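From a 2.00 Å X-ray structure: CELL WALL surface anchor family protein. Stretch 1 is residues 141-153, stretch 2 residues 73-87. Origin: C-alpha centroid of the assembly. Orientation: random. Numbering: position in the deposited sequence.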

# COMPACT_ATOMS: atom_id res chain seq x y z
N GLY A 141 -9.64 -3.57 7.40
CA GLY A 141 -8.56 -2.67 7.00
C GLY A 141 -8.09 -1.86 8.19
O GLY A 141 -8.90 -1.39 9.01
N ALA A 142 -6.78 -1.72 8.29
CA ALA A 142 -6.18 -1.03 9.43
C ALA A 142 -6.22 0.48 9.21
O ALA A 142 -6.47 0.95 8.09
CB ALA A 142 -4.72 -1.50 9.60
N GLN A 143 -5.92 1.24 10.26
CA GLN A 143 -5.90 2.70 10.10
C GLN A 143 -4.74 3.35 10.86
O GLN A 143 -4.21 2.76 11.80
CB GLN A 143 -7.24 3.30 10.55
CG GLN A 143 -7.64 3.02 11.99
CD GLN A 143 -9.08 3.48 12.28
OE1 GLN A 143 -9.32 4.64 12.57
NE2 GLN A 143 -10.03 2.56 12.17
N MET A 144 -4.38 4.56 10.47
CA MET A 144 -3.36 5.30 11.19
C MET A 144 -3.92 6.60 11.72
O MET A 144 -4.42 7.44 10.95
CB MET A 144 -2.17 5.60 10.29
CG MET A 144 -1.15 6.51 10.97
SD MET A 144 0.46 6.54 10.16
CE MET A 144 0.08 7.34 8.60
N ASN A 145 -3.85 6.76 13.04
CA ASN A 145 -4.30 7.99 13.68
C ASN A 145 -3.31 9.15 13.41
O ASN A 145 -2.12 8.93 13.19
CB ASN A 145 -4.45 7.80 15.19
CG ASN A 145 -5.62 6.88 15.58
OD1 ASN A 145 -6.46 6.51 14.76
ND2 ASN A 145 -5.68 6.53 16.84
N GLY A 146 -3.82 10.37 13.53
CA GLY A 146 -3.03 11.59 13.41
C GLY A 146 -1.83 11.62 14.35
O GLY A 146 -0.77 12.06 13.93
N PHE A 147 -1.95 11.20 15.61
CA PHE A 147 -0.76 11.30 16.48
C PHE A 147 0.41 10.44 15.98
O PHE A 147 1.58 10.76 16.24
CB PHE A 147 -1.07 11.01 17.97
CG PHE A 147 -1.65 9.67 18.21
CD1 PHE A 147 -0.84 8.54 18.26
CD2 PHE A 147 -3.02 9.52 18.37
CE1 PHE A 147 -1.39 7.28 18.46
CE2 PHE A 147 -3.58 8.28 18.58
CZ PHE A 147 -2.77 7.15 18.62
N PHE A 148 0.13 9.36 15.24
CA PHE A 148 1.21 8.60 14.60
C PHE A 148 1.71 9.30 13.31
O PHE A 148 2.93 9.39 13.05
CB PHE A 148 0.76 7.17 14.26
CG PHE A 148 0.73 6.21 15.45
CD1 PHE A 148 1.64 6.33 16.50
CD2 PHE A 148 -0.19 5.16 15.49
CE1 PHE A 148 1.62 5.43 17.56
CE2 PHE A 148 -0.21 4.27 16.55
CZ PHE A 148 0.69 4.40 17.59
N ALA A 149 0.78 9.76 12.48
CA ALA A 149 1.13 10.42 11.21
C ALA A 149 2.09 11.57 11.49
O ALA A 149 3.04 11.81 10.75
CB ALA A 149 -0.13 10.92 10.52
N LYS A 150 1.85 12.28 12.59
CA LYS A 150 2.61 13.47 12.92
C LYS A 150 4.01 13.16 13.44
O LYS A 150 4.86 14.06 13.53
CB LYS A 150 1.85 14.31 13.94
CG LYS A 150 0.58 14.93 13.41
CD LYS A 150 -0.33 15.42 14.55
CE LYS A 150 0.03 16.82 14.97
NZ LYS A 150 -0.92 17.33 16.01
N LYS A 151 4.25 11.90 13.78
CA LYS A 151 5.59 11.45 14.14
C LYS A 151 6.36 10.97 12.89
O LYS A 151 7.49 10.53 13.01
CB LYS A 151 5.54 10.31 15.16
CG LYS A 151 5.01 10.71 16.59
CD LYS A 151 4.97 9.49 17.50
CE LYS A 151 4.29 9.76 18.85
NZ LYS A 151 5.10 10.64 19.74
N GLY A 152 5.75 11.04 11.72
CA GLY A 152 6.44 10.57 10.51
C GLY A 152 6.21 9.08 10.29
O GLY A 152 6.95 8.45 9.54
N TYR A 153 5.20 8.50 10.96
CA TYR A 153 4.95 7.07 10.80
C TYR A 153 4.13 6.78 9.55
O TYR A 153 3.44 7.67 9.01
CB TYR A 153 4.23 6.48 12.01
CG TYR A 153 5.04 6.49 13.30
CD1 TYR A 153 6.37 6.89 13.31
CD2 TYR A 153 4.47 6.09 14.50
CE1 TYR A 153 7.12 6.90 14.50
CE2 TYR A 153 5.21 6.08 15.70
CZ TYR A 153 6.54 6.50 15.69
OH TYR A 153 7.30 6.51 16.84
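Stretch 2 (73-87) DLGNISSMRPGYSIY

Stretch 2 runs back along stretch 1: its strand, 85-87, lies antiparallel to strand 143-145, the N-to-C directions 160° apart and the axes approaching to 4.6 Å. M144 and I86 form the hydrogen-bonded pair, M144 N to I86 O at 3.0 Å and I86 N to M144 O at 3.2 Å. Their side chains share one sheet face, where M144 (t, t, p) and I86 (p, t) bring CE and CD1 to 4.3 Å. On the other face Q143, p then t with chi3 at -84°, brings OE1 to S85 OG, which donates to it at 2.7 Å with S85 chi1 t. Y87, with chi1 m, carries its ring to A142 O edge-on, Y87 CD1 to A142 O 3.5 Å.

Just before strand 85-87, the type I turn R81 to Y84 receives the start of the helix that follows 143-145: G146 N bonds to Y84 O (2.7 Å) and F147 N to P82 O (3.0 Å). A CB on G146 would clash with R81 O. M80, extended t, t before chi3 turns m, sets SD 3.9 Å from A149 CB. The CA-to-CB bond of I77 points toward stretch 1, and its p, t chain places CD1 4.2 Å from A149 CB. K150 leaves sideways, but its m, t, p, t chain takes NZ to a backbone carbonyl, M80 O, at 2.8 Å. Farther back, L74, t then p, rests CD2 3.4 Å from K150 O.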

# COMPACT_ATOMS: atom_id res chain seq x y z
N ASP A 73 11.45 13.74 4.46
CA ASP A 73 10.97 14.84 5.28
C ASP A 73 9.44 14.78 5.39
O ASP A 73 8.75 14.55 4.38
CB ASP A 73 11.35 16.19 4.68
CG ASP A 73 12.86 16.44 4.66
OD1 ASP A 73 13.57 15.88 5.53
OD2 ASP A 73 13.33 17.22 3.78
N LEU A 74 8.94 14.94 6.60
CA LEU A 74 7.51 15.01 6.85
C LEU A 74 6.98 16.37 6.39
O LEU A 74 7.54 17.40 6.76
CB LEU A 74 7.23 14.84 8.36
CG LEU A 74 5.78 14.91 8.82
CD1 LEU A 74 4.90 13.83 8.14
CD2 LEU A 74 5.69 14.75 10.35
N GLY A 75 5.88 16.38 5.63
CA GLY A 75 5.21 17.62 5.27
C GLY A 75 4.68 18.32 6.52
O GLY A 75 4.68 17.76 7.61
N ASN A 76 4.24 19.57 6.37
CA ASN A 76 3.76 20.31 7.51
C ASN A 76 2.33 19.90 7.85
O ASN A 76 1.37 20.40 7.26
CB ASN A 76 3.81 21.81 7.23
CG ASN A 76 3.31 22.64 8.41
OD1 ASN A 76 3.19 22.13 9.54
ND2 ASN A 76 2.99 23.91 8.15
N ILE A 77 2.19 18.97 8.80
CA ILE A 77 0.85 18.56 9.22
C ILE A 77 0.67 18.88 10.70
O ILE A 77 -0.04 18.18 11.42
CB ILE A 77 0.63 17.07 8.97
CG1 ILE A 77 1.74 16.23 9.59
CG2 ILE A 77 0.58 16.79 7.46
CD1 ILE A 77 1.46 14.72 9.54
N SER A 78 1.32 19.96 11.15
CA SER A 78 1.33 20.29 12.56
C SER A 78 -0.09 20.59 13.05
O SER A 78 -0.36 20.48 14.23
CB SER A 78 2.28 21.47 12.83
OG SER A 78 1.91 22.61 12.06
N SER A 79 -0.99 20.95 12.15
CA SER A 79 -2.35 21.24 12.57
C SER A 79 -3.27 20.00 12.50
O SER A 79 -4.48 20.09 12.77
CB SER A 79 -2.92 22.40 11.74
OG SER A 79 -3.39 21.96 10.49
N MET A 80 -2.71 18.84 12.17
CA MET A 80 -3.51 17.62 12.10
C MET A 80 -3.97 17.26 13.49
O MET A 80 -3.19 17.26 14.43
CB MET A 80 -2.72 16.46 11.48
CG MET A 80 -3.53 15.18 11.32
SD MET A 80 -2.56 13.92 10.53
CE MET A 80 -2.47 14.45 8.83
N ARG A 81 -5.26 17.02 13.66
CA ARG A 81 -5.75 16.59 14.97
C ARG A 81 -5.30 15.15 15.30
O ARG A 81 -5.22 14.28 14.41
CB ARG A 81 -7.27 16.79 15.05
CG ARG A 81 -8.13 15.78 14.32
CD ARG A 81 -9.65 16.10 14.47
NE ARG A 81 -10.45 14.90 14.78
CZ ARG A 81 -11.09 14.15 13.89
NH1 ARG A 81 -11.06 14.45 12.59
NH2 ARG A 81 -11.78 13.08 14.28
N PRO A 82 -4.96 14.90 16.58
CA PRO A 82 -4.40 13.59 16.92
C PRO A 82 -5.35 12.44 16.59
O PRO A 82 -4.86 11.36 16.28
CB PRO A 82 -4.21 13.65 18.44
CG PRO A 82 -4.22 15.10 18.81
CD PRO A 82 -5.01 15.82 17.73
N GLY A 83 -6.66 12.65 16.72
CA GLY A 83 -7.62 11.59 16.46
C GLY A 83 -8.14 11.48 15.02
O GLY A 83 -8.98 10.61 14.75
N TYR A 84 -7.67 12.35 14.11
CA TYR A 84 -7.91 12.18 12.68
C TYR A 84 -7.40 10.81 12.32
O TYR A 84 -6.43 10.37 12.91
CB TYR A 84 -7.10 13.21 11.89
CG TYR A 84 -7.19 13.15 10.38
CD1 TYR A 84 -8.39 13.41 9.72
CD2 TYR A 84 -6.07 12.90 9.61
CE1 TYR A 84 -8.46 13.40 8.32
CE2 TYR A 84 -6.12 12.88 8.22
CZ TYR A 84 -7.32 13.14 7.58
OH TYR A 84 -7.39 13.14 6.21
N SER A 85 -8.01 10.13 11.36
CA SER A 85 -7.55 8.80 11.01
C SER A 85 -7.79 8.45 9.54
O SER A 85 -8.83 8.83 8.98
CB SER A 85 -8.26 7.75 11.88
OG SER A 85 -7.59 6.50 11.76
N ILE A 86 -6.85 7.72 8.95
CA ILE A 86 -6.98 7.29 7.55
C ILE A 86 -6.86 5.77 7.35
O ILE A 86 -6.19 5.10 8.13
CB ILE A 86 -5.93 7.96 6.64
CG1 ILE A 86 -4.52 7.67 7.14
CG2 ILE A 86 -6.16 9.48 6.56
CD1 ILE A 86 -3.43 8.01 6.12
N TYR A 87 -7.55 5.25 6.33
CA TYR A 87 -7.36 3.86 5.86
C TYR A 87 -6.36 3.84 4.70
O TYR A 87 -6.23 4.85 3.99
CB TYR A 87 -8.67 3.31 5.32
CG TYR A 87 -9.78 3.11 6.33
CD1 TYR A 87 -9.57 2.37 7.49
CD2 TYR A 87 -11.05 3.62 6.10
CE1 TYR A 87 -10.60 2.14 8.38
CE2 TYR A 87 -12.08 3.41 6.99
CZ TYR A 87 -11.85 2.68 8.13
OH TYR A 87 -12.88 2.47 9.02